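Local coordinates for protein 4-amino-4-deoxychorismate lyase (PDB 3LUL) that belongs to the class IV aminotransferase family of fold-type IV proteins and carries a pyridoxal phosphate group covalently attached to a lysine, at residues 177-182 / 234-239; 120-125 / 241-246; 188-193 / 217-222; 44-49 / 199-204; 171-176 / 195-200. All blocks are in the same frame, centred on the assembly; numbering follows the deposited sequence. Where two conformers were deposited one is given.

Contact 1: 177-182 / 234-239; sequences CANLFL and FLTNSL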
# COMPACT_ATOMS: atom_id res chain seq x y z
N CYS B 177 9.63 6.57 -7.96
CA CYS B 177 9.75 5.66 -9.10
C CYS B 177 11.17 5.36 -9.55
O CYS B 177 11.36 4.74 -10.60
CB CYS B 177 8.97 6.28 -10.27
SG CYS B 177 9.73 7.79 -10.89
N ALA B 178 12.18 5.72 -8.76
CA ALA B 178 13.54 5.66 -9.22
C ALA B 178 14.53 5.62 -8.06
O ALA B 178 14.25 6.13 -6.96
CB ALA B 178 13.83 6.83 -10.18
N ASN B 179 15.67 4.96 -8.31
CA ASN B 179 16.79 4.98 -7.39
C ASN B 179 17.58 6.27 -7.60
O ASN B 179 17.51 6.89 -8.67
CB ASN B 179 17.69 3.75 -7.61
CG ASN B 179 17.01 2.44 -7.18
OD1 ASN B 179 16.73 1.58 -7.99
ND2 ASN B 179 16.71 2.32 -5.88
N LEU B 180 18.33 6.65 -6.58
CA LEU B 180 19.16 7.86 -6.59
C LEU B 180 20.63 7.57 -6.53
O LEU B 180 21.09 6.73 -5.76
CB LEU B 180 18.81 8.76 -5.40
CG LEU B 180 19.53 10.12 -5.37
CD1 LEU B 180 18.62 11.23 -4.85
CD2 LEU B 180 20.75 10.06 -4.50
N PHE B 181 21.39 8.34 -7.31
CA PHE B 181 22.85 8.31 -7.35
C PHE B 181 23.31 9.76 -7.18
O PHE B 181 22.62 10.69 -7.60
CB PHE B 181 23.36 7.77 -8.70
CG PHE B 181 23.29 6.26 -8.83
CD1 PHE B 181 22.11 5.62 -9.17
CD2 PHE B 181 24.43 5.50 -8.68
CE1 PHE B 181 22.06 4.26 -9.31
CE2 PHE B 181 24.37 4.12 -8.82
CZ PHE B 181 23.18 3.51 -9.12
N LEU B 182 24.48 9.95 -6.60
CA LEU B 182 25.16 11.23 -6.71
C LEU B 182 26.60 11.06 -7.09
O LEU B 182 27.17 9.97 -7.01
CB LEU B 182 24.99 12.02 -5.42
CG LEU B 182 25.48 11.39 -4.15
CD1 LEU B 182 26.94 11.76 -4.07
CD2 LEU B 182 24.74 11.84 -2.85
N PHE B 234 21.48 12.21 -9.87
CA PHE B 234 20.62 11.63 -10.97
C PHE B 234 19.85 10.40 -10.51
O PHE B 234 20.14 9.80 -9.48
CB PHE B 234 21.44 11.35 -12.25
CG PHE B 234 22.41 10.20 -12.14
CD1 PHE B 234 21.99 8.89 -12.35
CD2 PHE B 234 23.75 10.42 -11.82
CE1 PHE B 234 22.90 7.84 -12.28
CE2 PHE B 234 24.67 9.37 -11.73
CZ PHE B 234 24.25 8.08 -11.96
N LEU B 235 18.82 10.05 -11.26
CA LEU B 235 17.93 8.94 -10.90
C LEU B 235 17.94 7.86 -11.96
O LEU B 235 18.27 8.13 -13.10
CB LEU B 235 16.51 9.46 -10.80
CG LEU B 235 16.31 10.70 -9.92
CD1 LEU B 235 14.85 11.19 -10.05
CD2 LEU B 235 16.66 10.39 -8.48
N THR B 236 17.55 6.64 -11.59
CA THR B 236 17.57 5.53 -12.52
C THR B 236 16.28 4.72 -12.39
O THR B 236 15.79 4.48 -11.28
CB THR B 236 18.79 4.57 -12.28
OG1 THR B 236 18.70 3.95 -10.98
CG2 THR B 236 20.16 5.32 -12.36
N ASN B 237 15.75 4.31 -13.53
CA ASN B 237 14.73 3.28 -13.61
C ASN B 237 14.66 2.69 -15.02
O ASN B 237 15.34 3.17 -15.93
CB ASN B 237 13.36 3.76 -13.10
CG ASN B 237 12.72 4.83 -13.97
OD1 ASN B 237 13.02 4.96 -15.16
ND2 ASN B 237 11.79 5.59 -13.38
N SER B 238 13.88 1.63 -15.18
CA SER B 238 13.93 0.85 -16.43
C SER B 238 13.32 1.62 -17.56
O SER B 238 13.81 1.53 -18.67
CB SER B 238 13.14 -0.47 -16.30
OG SER B 238 13.83 -1.38 -15.51
N LEU B 239 12.26 2.38 -17.30
CA LEU B 239 11.59 3.11 -18.38
C LEU B 239 12.31 4.35 -18.83
O LEU B 239 12.34 4.64 -20.03
CB LEU B 239 10.14 3.46 -18.05
CG LEU B 239 9.20 2.29 -17.83
CD1 LEU B 239 7.81 2.83 -17.41
CD2 LEU B 239 9.12 1.41 -19.04
O HOH W 1 17.14 1.44 -10.73
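F181 and F234 lie with their ring planes parallel within 1°, but slid so far apart, centroids 5.2 Å from each other, that the rings barely overlap. What sits over the F234 ring is instead the CB of F181, 3.6 Å from the ring centroid and offset toward the rim, a CH-pi contact. F234 reaches this place because its CG stands between the backbone N and the carbonyl carbon (chi1 70°). Further along the same face, T236 crosses F181 at about a right angle, its CG2 3.7 Å from F181 CE1. Water 1 joins T236 OG1 to N179 OD1, while N179 ND2 is bonded to L198 O. L180 and L235 share the other face, L235 CD2 near L180 CB; A178, before the strand, sets CB 3.8 Å from L235 CB. Backbone bonds pair N179 with T236 and F181 with F234, flanking the non-hydrogen-bonded pair L180-L235. At the end of its strand, N237 adds a side-chain bond: ND2 donates to C177 O at 2.9 Å, from above the carbonyl plane, and OD1 accepts from Q240 N. Helix 201-212 packs L206 on both phenylalanines. This is an antiparallel strand pair in the large mixed sheet, followed at once by S238, whose OG bonds the phosphate of the modified lysine at position 141.

Contact 2: 120-125 / 241-246; sequences HPVRLI and GIRRVL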
# COMPACT_ATOMS: atom_id res chain seq x y z
N HIS B 120 14.19 16.79 -19.98
CA HIS B 120 14.33 17.91 -19.04
C HIS B 120 14.75 17.41 -17.63
O HIS B 120 14.25 16.39 -17.15
CB HIS B 120 13.05 18.79 -19.01
CG HIS B 120 11.80 18.08 -18.55
ND1 HIS B 120 11.11 18.47 -17.42
CD2 HIS B 120 11.09 17.05 -19.08
CE1 HIS B 120 10.04 17.70 -17.26
NE2 HIS B 120 10.01 16.83 -18.26
N PRO B 121 15.71 18.12 -16.97
CA PRO B 121 16.09 17.64 -15.64
C PRO B 121 14.99 17.79 -14.61
O PRO B 121 14.16 18.69 -14.73
CB PRO B 121 17.28 18.52 -15.28
CG PRO B 121 17.80 18.98 -16.57
CD PRO B 121 16.60 19.20 -17.41
N VAL B 122 14.98 16.90 -13.62
CA VAL B 122 13.88 16.81 -12.67
C VAL B 122 14.12 17.66 -11.43
O VAL B 122 15.24 17.80 -10.97
CB VAL B 122 13.60 15.36 -12.23
CG1 VAL B 122 13.11 14.56 -13.40
CG2 VAL B 122 14.82 14.72 -11.65
N ARG B 123 13.02 18.22 -10.90
CA ARG B 123 13.02 18.94 -9.64
C ARG B 123 12.41 18.05 -8.54
O ARG B 123 11.30 17.52 -8.70
CB ARG B 123 12.24 20.25 -9.77
CG ARG B 123 12.89 21.30 -10.67
CD ARG B 123 12.28 22.67 -10.40
NE ARG B 123 12.88 23.76 -11.17
CZ ARG B 123 13.93 24.46 -10.76
NH1 ARG B 123 14.54 24.16 -9.62
NH2 ARG B 123 14.40 25.46 -11.51
N LEU B 124 13.15 17.90 -7.44
CA LEU B 124 12.75 17.05 -6.30
C LEU B 124 12.44 17.87 -5.06
O LEU B 124 13.03 18.94 -4.87
CB LEU B 124 13.86 16.08 -5.94
CG LEU B 124 14.30 15.12 -7.03
CD1 LEU B 124 15.43 14.21 -6.54
CD2 LEU B 124 13.12 14.28 -7.52
N ILE B 125 11.53 17.36 -4.23
CA ILE B 125 11.32 17.84 -2.88
C ILE B 125 11.47 16.68 -1.92
O ILE B 125 11.20 15.53 -2.27
CB ILE B 125 9.95 18.58 -2.65
CG1 ILE B 125 8.75 17.76 -3.12
CG2 ILE B 125 9.97 20.02 -3.31
CD1 ILE B 125 7.70 17.50 -2.08
N GLY B 241 15.66 5.22 -17.85
CA GLY B 241 17.10 5.13 -17.75
C GLY B 241 17.56 6.16 -16.75
O GLY B 241 17.00 6.28 -15.65
N ILE B 242 18.58 6.92 -17.11
CA ILE B 242 19.13 7.93 -16.24
C ILE B 242 18.39 9.24 -16.49
O ILE B 242 18.25 9.68 -17.66
CB ILE B 242 20.66 8.09 -16.48
CG1 ILE B 242 21.40 6.89 -15.92
CG2 ILE B 242 21.17 9.40 -15.87
CD1 ILE B 242 22.89 6.86 -16.20
N ARG B 243 17.96 9.87 -15.40
CA ARG B 243 17.28 11.17 -15.43
C ARG B 243 18.10 12.11 -14.56
O ARG B 243 18.41 11.82 -13.39
CB ARG B 243 15.86 11.02 -14.90
CG ARG B 243 14.98 12.28 -14.98
CD ARG B 243 14.17 12.38 -16.29
NE ARG B 243 13.50 13.69 -16.43
CZ ARG B 243 12.21 13.96 -16.15
NH1 ARG B 243 11.40 13.01 -15.67
NH2 ARG B 243 11.73 15.19 -16.30
N ARG B 244 18.46 13.26 -15.14
CA ARG B 244 19.28 14.23 -14.44
C ARG B 244 18.42 14.99 -13.46
O ARG B 244 17.25 15.23 -13.73
CB ARG B 244 19.94 15.19 -15.44
CG ARG B 244 20.89 14.52 -16.41
CD ARG B 244 21.24 15.45 -17.57
NE ARG B 244 21.89 14.72 -18.67
CZ ARG B 244 23.21 14.54 -18.83
NH1 ARG B 244 24.10 15.05 -17.99
NH2 ARG B 244 23.65 13.86 -19.89
N VAL B 245 19.02 15.36 -12.34
CA VAL B 245 18.33 16.12 -11.28
C VAL B 245 18.84 17.57 -11.24
O VAL B 245 20.03 17.82 -11.11
CB VAL B 245 18.49 15.45 -9.90
CG1 VAL B 245 17.90 16.33 -8.75
CG2 VAL B 245 17.84 14.05 -9.90
N LEU B 246 17.91 18.50 -11.41
CA LEU B 246 18.19 19.93 -11.39
C LEU B 246 18.25 20.46 -9.97
O LEU B 246 19.06 21.33 -9.68
CB LEU B 246 17.15 20.71 -12.20
CG LEU B 246 17.28 22.26 -12.23
CD1 LEU B 246 18.64 22.73 -12.73
CD2 LEU B 246 16.16 22.86 -13.08
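The guanidinium of R243 and the ring of H120 meet with their planes 60° apart: R243 NH2 stands over the centre of the imidazole, 3.0 Å above its plane. At its edge the same guanidinium grips H120 O side-on, NE and NH2 both donating to that one oxygen at 2.9 Å, with the acceptor only 3° out of the guanidinium plane. The methyl CG1 of V122 lies over a face of the group, modelled too close for the distance to be trusted. The second guanidinium, that of R123, has L246 CD2 over the centre of one face, 3.5 Å above the plane; the two side chains run side by side in the same direction, and R123 NH1 is bonded to S247 OG. H120 and R123 are each modelled in two conformers, so these ring and guanidinium placements hold for one of them. Between these polar ends the backbones form a parallel bridge of the large mixed sheet, V122 with V245: V122 N donates to R244 O and L246 N to V122 O, both at 2.8 Å. The short strand axes are 60° apart, and the pairing continues from L124 to S247 and D249. On the buried face, V122 CG2 touches V245 CG2 at 3.6 Å, and L124 crosses V245 at about a right angle, CD1 3.9 Å from V245 CG1. P121 CB packs on L246 CB at 3.8 Å. R244 leads away to a salt bridge with D261.

Contact 3: 188-193 / 217-222; sequences LYTPRV and VQEISL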
# COMPACT_ATOMS: atom_id res chain seq x y z
N LEU B 188 31.07 7.92 -7.59
CA LEU B 188 29.63 7.66 -7.59
C LEU B 188 29.23 7.12 -6.22
O LEU B 188 29.92 6.28 -5.68
CB LEU B 188 29.27 6.63 -8.66
CG LEU B 188 29.22 7.16 -10.08
CD1 LEU B 188 29.74 6.11 -11.09
CD2 LEU B 188 27.80 7.63 -10.40
N TYR B 189 28.10 7.60 -5.69
CA TYR B 189 27.55 7.12 -4.42
C TYR B 189 26.05 6.79 -4.62
O TYR B 189 25.36 7.45 -5.42
CB TYR B 189 27.70 8.18 -3.33
CG TYR B 189 29.12 8.57 -3.01
CD1 TYR B 189 29.77 9.58 -3.73
CD2 TYR B 189 29.82 7.92 -2.01
CE1 TYR B 189 31.12 9.93 -3.44
CE2 TYR B 189 31.14 8.28 -1.70
CZ TYR B 189 31.77 9.28 -2.43
OH TYR B 189 33.03 9.65 -2.13
N THR B 190 25.57 5.78 -3.93
CA THR B 190 24.17 5.42 -3.98
C THR B 190 23.77 4.72 -2.67
O THR B 190 24.60 4.08 -2.04
CB THR B 190 23.88 4.55 -5.22
OG1 THR B 190 22.48 4.54 -5.47
CG2 THR B 190 24.42 3.10 -5.07
N PRO B 191 22.52 4.91 -2.22
CA PRO B 191 22.13 4.24 -0.97
C PRO B 191 22.31 2.73 -1.03
O PRO B 191 22.16 2.11 -2.10
CB PRO B 191 20.65 4.64 -0.85
CG PRO B 191 20.64 6.02 -1.35
CD PRO B 191 21.54 5.95 -2.58
N ARG B 192 22.64 2.13 0.13
CA ARG B 192 22.76 0.69 0.29
C ARG B 192 21.40 0.01 0.18
O ARG B 192 20.38 0.62 0.52
CB ARG B 192 23.31 0.37 1.68
CG ARG B 192 24.68 0.87 1.97
CD ARG B 192 25.10 0.48 3.41
NE ARG B 192 24.07 0.80 4.40
CZ ARG B 192 23.78 0.04 5.45
NH1 ARG B 192 24.44 -1.09 5.66
NH2 ARG B 192 22.81 0.40 6.28
N VAL B 193 21.38 -1.26 -0.26
CA VAL B 193 20.15 -2.04 -0.23
C VAL B 193 19.58 -2.05 1.20
O VAL B 193 18.40 -1.91 1.38
CB VAL B 193 20.36 -3.50 -0.73
CG1 VAL B 193 19.02 -4.24 -0.76
CG2 VAL B 193 20.97 -3.52 -2.11
N VAL B 217 32.46 3.38 -7.46
CA VAL B 217 31.05 3.49 -7.05
C VAL B 217 30.87 2.96 -5.62
O VAL B 217 31.27 1.84 -5.33
CB VAL B 217 30.12 2.71 -8.00
CG1 VAL B 217 30.55 1.24 -8.16
CG2 VAL B 217 28.70 2.82 -7.52
N GLN B 218 30.25 3.74 -4.75
CA GLN B 218 30.15 3.41 -3.34
C GLN B 218 28.69 3.31 -2.92
O GLN B 218 27.97 4.27 -3.03
CB GLN B 218 30.85 4.48 -2.50
CG GLN B 218 32.31 4.76 -2.83
CD GLN B 218 33.17 3.51 -2.81
OE1 GLN B 218 33.78 3.13 -3.81
NE2 GLN B 218 33.20 2.87 -1.67
N GLU B 219 28.32 2.13 -2.41
CA GLU B 219 27.01 1.86 -1.83
C GLU B 219 27.08 2.09 -0.35
O GLU B 219 27.60 1.22 0.39
CB GLU B 219 26.60 0.42 -2.11
CG GLU B 219 26.43 0.13 -3.60
CD GLU B 219 26.11 -1.32 -3.88
OE1 GLU B 219 25.00 -1.78 -3.54
OE2 GLU B 219 26.98 -1.99 -4.51
N ILE B 220 26.63 3.28 0.08
CA ILE B 220 26.73 3.73 1.48
C ILE B 220 25.47 4.50 1.92
O ILE B 220 24.67 4.95 1.09
CB ILE B 220 27.95 4.64 1.72
CG1 ILE B 220 27.85 5.97 0.94
CG2 ILE B 220 29.27 3.91 1.40
CD1 ILE B 220 28.95 7.00 1.30
N SER B 221 25.33 4.67 3.22
CA SER B 221 24.21 5.45 3.76
C SER B 221 24.56 6.90 3.55
O SER B 221 25.70 7.33 3.85
CB SER B 221 23.99 5.13 5.23
OG SER B 221 23.59 3.78 5.39
N LEU B 222 23.59 7.65 3.02
CA LEU B 222 23.79 9.04 2.60
C LEU B 222 22.83 9.96 3.32
O LEU B 222 21.62 9.73 3.32
CB LEU B 222 23.57 9.17 1.10
CG LEU B 222 24.58 8.50 0.18
CD1 LEU B 222 24.00 8.28 -1.21
CD2 LEU B 222 25.87 9.32 0.13
O HOH W 2 24.03 -2.23 -1.01
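Three backbone bonds zip L188-T190 to V217-I220: Q218 N donates to L188 O at 2.7 Å, T190 N to Q218 O, and I220 N to T190 O. CA-H...O contacts fill the intervals, among them Y189 CA to Q218 O at 3.2 Å, and P191 CA to I220 O continues the series past the strand end. The strands are parallel, 19° apart, and belong to a beta-alpha-beta unit in which helix 201-212 links strand 187-190 to strand 217-219. Apolar contacts occupy both faces. Y189 CD2 meets I220 CD1 at 3.5 Å and Q218 CB beside it, while R226 makes a cation-pi contact with the ring. On the other face L188 CB touches V217 CG2, and T190 and E219 lie side by side, CG2 to CG 3.9 Å. L222 crosses P191 at about a right angle, CD1 to CD 3.7 Å. Polar side-chain contacts gather at the far end. In the conformer given, R192, bent at chi3 (-48°), brings NE to S221 OG in a weak bond of 3.2 Å, while its NH2 forms a salt bridge with D195; S221 OG is also bonded to D195. Water 2 accepts from V193 N and donates to E219 OE1, which holds a salt bridge with R203.

Contact 4: 44-49 / 199-204; sequences YMHWER and PGITRA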
# COMPACT_ATOMS: atom_id res chain seq x y z
N TYR B 44 14.99 -11.23 -18.28
CA TYR B 44 15.41 -12.19 -17.24
C TYR B 44 15.43 -11.50 -15.88
O TYR B 44 14.83 -12.01 -14.93
CB TYR B 44 16.78 -12.84 -17.54
CG TYR B 44 17.21 -13.65 -16.35
CD1 TYR B 44 18.11 -13.15 -15.45
CD2 TYR B 44 16.64 -14.89 -16.09
CE1 TYR B 44 18.47 -13.85 -14.34
CE2 TYR B 44 17.00 -15.61 -14.96
CZ TYR B 44 17.93 -15.08 -14.09
OH TYR B 44 18.34 -15.72 -12.94
N MSE B 45 16.09 -10.36 -15.79
CA MSE B 45 16.19 -9.72 -14.48
C MSE B 45 14.83 -9.34 -13.89
O MSE B 45 14.64 -9.44 -12.67
CB MSE B 45 17.18 -8.53 -14.49
CG MSE B 45 18.61 -8.98 -14.71
SE MSE B 45 19.81 -7.46 -14.86
CE MSE B 45 19.94 -7.17 -12.98
N HIS B 46 13.89 -8.92 -14.74
CA HIS B 46 12.52 -8.64 -14.31
C HIS B 46 11.81 -9.91 -13.82
O HIS B 46 11.14 -9.90 -12.80
CB HIS B 46 11.74 -8.01 -15.46
CG HIS B 46 12.14 -6.60 -15.73
ND1 HIS B 46 11.82 -5.57 -14.87
CD2 HIS B 46 12.82 -6.04 -16.77
CE1 HIS B 46 12.31 -4.43 -15.35
NE2 HIS B 46 12.90 -4.68 -16.51
N TRP B 47 11.95 -11.00 -14.57
CA TRP B 47 11.38 -12.31 -14.14
C TRP B 47 11.95 -12.76 -12.81
O TRP B 47 11.25 -13.28 -11.94
CB TRP B 47 11.67 -13.33 -15.25
CG TRP B 47 11.25 -14.73 -15.00
CD1 TRP B 47 9.99 -15.26 -15.19
CD2 TRP B 47 12.07 -15.78 -14.49
NE1 TRP B 47 10.00 -16.60 -14.86
CE2 TRP B 47 11.26 -16.94 -14.42
CE3 TRP B 47 13.41 -15.86 -14.10
CZ2 TRP B 47 11.74 -18.16 -13.96
CZ3 TRP B 47 13.89 -17.07 -13.64
CH2 TRP B 47 13.07 -18.21 -13.59
N GLU B 48 13.26 -12.60 -12.66
CA GLU B 48 13.95 -13.04 -11.44
C GLU B 48 13.42 -12.29 -10.22
O GLU B 48 13.14 -12.87 -9.19
CB GLU B 48 15.44 -12.78 -11.59
CG GLU B 48 16.30 -13.06 -10.38
CD GLU B 48 17.77 -12.69 -10.60
OE1 GLU B 48 18.09 -11.64 -11.23
OE2 GLU B 48 18.63 -13.47 -10.14
N ARG B 49 13.36 -10.97 -10.34
CA ARG B 49 12.93 -10.14 -9.24
C ARG B 49 11.47 -10.43 -8.89
O ARG B 49 11.11 -10.58 -7.74
CB ARG B 49 13.09 -8.65 -9.57
CG ARG B 49 12.66 -7.76 -8.41
CD ARG B 49 13.09 -6.32 -8.59
NE ARG B 49 12.42 -5.69 -9.73
CZ ARG B 49 12.74 -4.48 -10.18
NH1 ARG B 49 13.65 -3.73 -9.55
NH2 ARG B 49 12.12 -4.00 -11.24
N PRO B 199 15.53 -2.58 -4.76
CA PRO B 199 16.77 -2.93 -5.48
C PRO B 199 16.56 -2.86 -6.97
O PRO B 199 16.21 -3.85 -7.62
CB PRO B 199 17.04 -4.36 -5.03
CG PRO B 199 15.63 -4.93 -4.82
CD PRO B 199 14.79 -3.79 -4.32
N GLY B 200 16.70 -1.66 -7.53
CA GLY B 200 16.37 -1.48 -8.94
C GLY B 200 17.27 -2.29 -9.86
O GLY B 200 18.48 -2.54 -9.56
N ILE B 201 16.68 -2.71 -10.97
CA ILE B 201 17.43 -3.40 -12.02
C ILE B 201 18.41 -2.43 -12.69
O ILE B 201 19.52 -2.82 -13.02
CB ILE B 201 16.49 -4.04 -13.07
CG1 ILE B 201 15.77 -5.25 -12.41
CG2 ILE B 201 17.23 -4.51 -14.35
CD1 ILE B 201 14.54 -5.71 -13.18
N THR B 202 17.99 -1.19 -12.91
CA THR B 202 18.82 -0.23 -13.62
C THR B 202 20.00 0.11 -12.74
O THR B 202 21.14 0.13 -13.20
CB THR B 202 18.01 1.01 -14.07
OG1 THR B 202 16.80 0.59 -14.72
CG2 THR B 202 18.79 1.86 -15.07
N ARG B 203 19.71 0.35 -11.47
CA ARG B 203 20.72 0.55 -10.42
C ARG B 203 21.75 -0.57 -10.43
O ARG B 203 22.95 -0.32 -10.43
CB ARG B 203 20.02 0.61 -9.04
CG ARG B 203 20.93 0.57 -7.81
CD ARG B 203 20.15 0.38 -6.50
NE ARG B 203 21.01 0.46 -5.32
CZ ARG B 203 21.82 -0.52 -4.87
NH1 ARG B 203 21.90 -1.68 -5.49
NH2 ARG B 203 22.60 -0.31 -3.82
N ALA B 204 21.28 -1.81 -10.41
CA ALA B 204 22.16 -2.99 -10.43
C ALA B 204 23.05 -3.04 -11.68
O ALA B 204 24.25 -3.35 -11.60
CB ALA B 204 21.32 -4.28 -10.33
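I201 pushes its CD1 between H46 and R49 of helix 43-57. That methyl lies over one face of the H46 ring, 3.4 Å from its centroid and displaced toward ND1 and CE1, a CH-pi contact. It also stands over one face of the R49 guanidinium, 3.5 Å above the plane, near NH2. The branch CG2, anti to the backbone N, faces selenomethionine M45 instead, 4.0 Å from SE; the M45 and I201 side chains run past one another antiparallel. M45 CE continues to A204 CB, 4.2 Å away and one helical turn beyond I201. At its edge R49 makes the direct polar link between the segments: NH1 donates to P199 O at 3.2 Å, from above the carbonyl plane, and G200 CA lies near the same edge. Outside this shell, E31 OE1 takes both a salt bridge from R49 NH2 and a hydrogen bond with H46 ND1, which probably helps to position the two flat groups that flank the methyl. R49 NH1, I201 N and T202 OG1 all bond the phosphate of the modified lysine at position 141. G200 is the N-cap of helix 201-212, so the phosphate sits at the start of that helix, whose dipole would probably favour its negative charge: a phosphate-binding cup of the kind found in fold-type IV pyridoxal phosphate proteins.

Contact 5: 171-176 / 195-200; sequences HVTETT and DGILPG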
# COMPACT_ATOMS: atom_id res chain seq x y z
N HIS B 171 18.59 8.78 6.45
CA HIS B 171 19.36 8.48 5.25
C HIS B 171 18.41 8.41 4.05
O HIS B 171 17.28 7.93 4.16
CB HIS B 171 20.14 7.18 5.41
CG HIS B 171 21.19 7.24 6.48
ND1 HIS B 171 21.41 6.20 7.35
CD2 HIS B 171 22.07 8.21 6.82
CE1 HIS B 171 22.38 6.52 8.19
NE2 HIS B 171 22.79 7.74 7.89
N VAL B 172 18.88 8.95 2.92
CA VAL B 172 18.17 8.93 1.64
C VAL B 172 17.86 7.50 1.20
O VAL B 172 18.72 6.63 1.34
CB VAL B 172 19.06 9.55 0.51
CG1 VAL B 172 18.27 9.67 -0.80
CG2 VAL B 172 19.64 10.89 0.93
N THR B 173 16.69 7.26 0.65
CA THR B 173 16.37 5.96 0.05
C THR B 173 16.22 6.12 -1.48
O THR B 173 17.16 5.87 -2.22
CB THR B 173 15.17 5.26 0.73
OG1 THR B 173 13.95 6.04 0.61
CG2 THR B 173 15.51 5.04 2.18
N GLU B 174 15.06 6.59 -1.92
CA GLU B 174 14.72 6.61 -3.35
C GLU B 174 13.60 7.59 -3.57
O GLU B 174 13.07 8.15 -2.60
CB GLU B 174 14.27 5.21 -3.76
CG GLU B 174 13.05 4.76 -3.01
CD GLU B 174 12.78 3.28 -3.10
OE1 GLU B 174 13.51 2.57 -3.83
OE2 GLU B 174 11.79 2.85 -2.49
N THR B 175 13.22 7.81 -4.83
CA THR B 175 12.03 8.60 -5.13
C THR B 175 10.76 7.74 -5.23
O THR B 175 10.74 6.58 -4.81
CB THR B 175 12.22 9.45 -6.43
OG1 THR B 175 12.17 8.62 -7.59
CG2 THR B 175 13.54 10.28 -6.37
N THR B 176 9.70 8.31 -5.79
CA THR B 176 8.46 7.56 -6.06
C THR B 176 8.59 6.48 -7.13
O THR B 176 7.73 5.60 -7.24
CB THR B 176 7.32 8.47 -6.49
OG1 THR B 176 7.60 9.05 -7.78
CG2 THR B 176 7.07 9.57 -5.44
N ASP B 195 19.54 0.25 3.40
CA ASP B 195 18.88 1.48 3.79
C ASP B 195 17.36 1.44 3.58
O ASP B 195 16.66 2.39 3.99
CB ASP B 195 19.46 2.71 3.06
CG ASP B 195 20.91 3.00 3.41
OD1 ASP B 195 21.30 2.75 4.57
OD2 ASP B 195 21.64 3.48 2.48
N GLY B 196 16.85 0.37 2.95
CA GLY B 196 15.43 0.15 2.77
C GLY B 196 14.90 0.66 1.44
O GLY B 196 13.96 1.45 1.38
N ILE B 197 15.59 0.30 0.36
CA ILE B 197 15.26 0.75 -0.98
C ILE B 197 14.76 -0.41 -1.82
O ILE B 197 14.95 -1.58 -1.45
CB ILE B 197 16.50 1.37 -1.72
CG1 ILE B 197 17.62 0.33 -1.85
CG2 ILE B 197 16.99 2.63 -0.98
CD1 ILE B 197 18.79 0.75 -2.79
N LEU B 198 14.10 -0.08 -2.90
CA LEU B 198 13.78 -1.04 -3.95
C LEU B 198 15.10 -1.30 -4.68
O LEU B 198 15.72 -0.36 -5.17
CB LEU B 198 12.74 -0.45 -4.90
CG LEU B 198 11.87 -1.38 -5.73
CD1 LEU B 198 12.64 -1.98 -6.84
CD2 LEU B 198 11.24 -2.50 -4.85
N PRO B 199 15.53 -2.58 -4.76
CA PRO B 199 16.77 -2.93 -5.48
C PRO B 199 16.56 -2.86 -6.97
O PRO B 199 16.21 -3.85 -7.62
CB PRO B 199 17.04 -4.36 -5.03
CG PRO B 199 15.63 -4.93 -4.82
CD PRO B 199 14.79 -3.79 -4.32
N GLY B 200 16.70 -1.66 -7.53
CA GLY B 200 16.37 -1.48 -8.94
C GLY B 200 17.27 -2.29 -9.86
O GLY B 200 18.48 -2.54 -9.56
O HOH W 3 20.08 3.77 7.02
O HOH W 4 21.24 6.25 2.18
O HOH W 5 12.32 3.75 0.56
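The loop 195-200, which leads into the helix at the cofactor phosphate, is held against strand 172-175 by one direct hydrogen bond and three waters, E174 and L198 supplying the direct link. L198 N donates to E174 OE1 at 2.9 Å, meeting the oxygen on its syn side but 35° out of the carboxylate plane. L198 CB lies 3.3 Å from the same oxygen. The E174 chain, extended beyond CG, takes the carboxylate to L198 N. Next along the strand, T173 packs against the loop without a direct bond: its CB is 3.6 Å from I197 CG2, and its CG2 is 3.4 Å from D195 O. Water 5 accepts from T173 OG1 and donates to G196 O, 2.9 Å away, and to E174 OE2. At the other end D195 is tied to H171 and V172 through solvent. Water 3 sits in the plane of the H171 ring at its edge, 2.8 Å from ND1, and donates to D195 OD1; water 4 donates to V172 O and to D195 OD2. D195 OD1 also takes a salt bridge from R192 and a hydrogen bond from S221, so several positive or donor groups probably stabilise its charge. G196 has backbone angles (94°/49°) that suit a residue without a side chain. It is a water-mediated packing of a sheet strand on the irregular loop that leads to the phosphate-binding N-terminus of helix 201-212.

Contacts 1, 2, 3 and 5 all reach the large mixed sheet, with strands 232-237 and 241-248 linking contact 1 to contact 2, and strands 179-184 and 187-190 linking contact 1 to contact 3; the centres of these two pairs lie about 9 and 13 Å apart. Contact 4 instead brings helix 43-57, from the N-terminal part of the chain, to the start of helix 201-212, its centre about 21 Å from that of contact 2. Contacts 4 and 5 share P199 and G200. Along the chain contact 2 encloses contacts 1, 3 and 5, whereas contact 4 alternates with contacts 1, 2 and 3. Sequence-distant segments thus converge on the cofactor phosphate, which S238, R49, I201 and T202 bond.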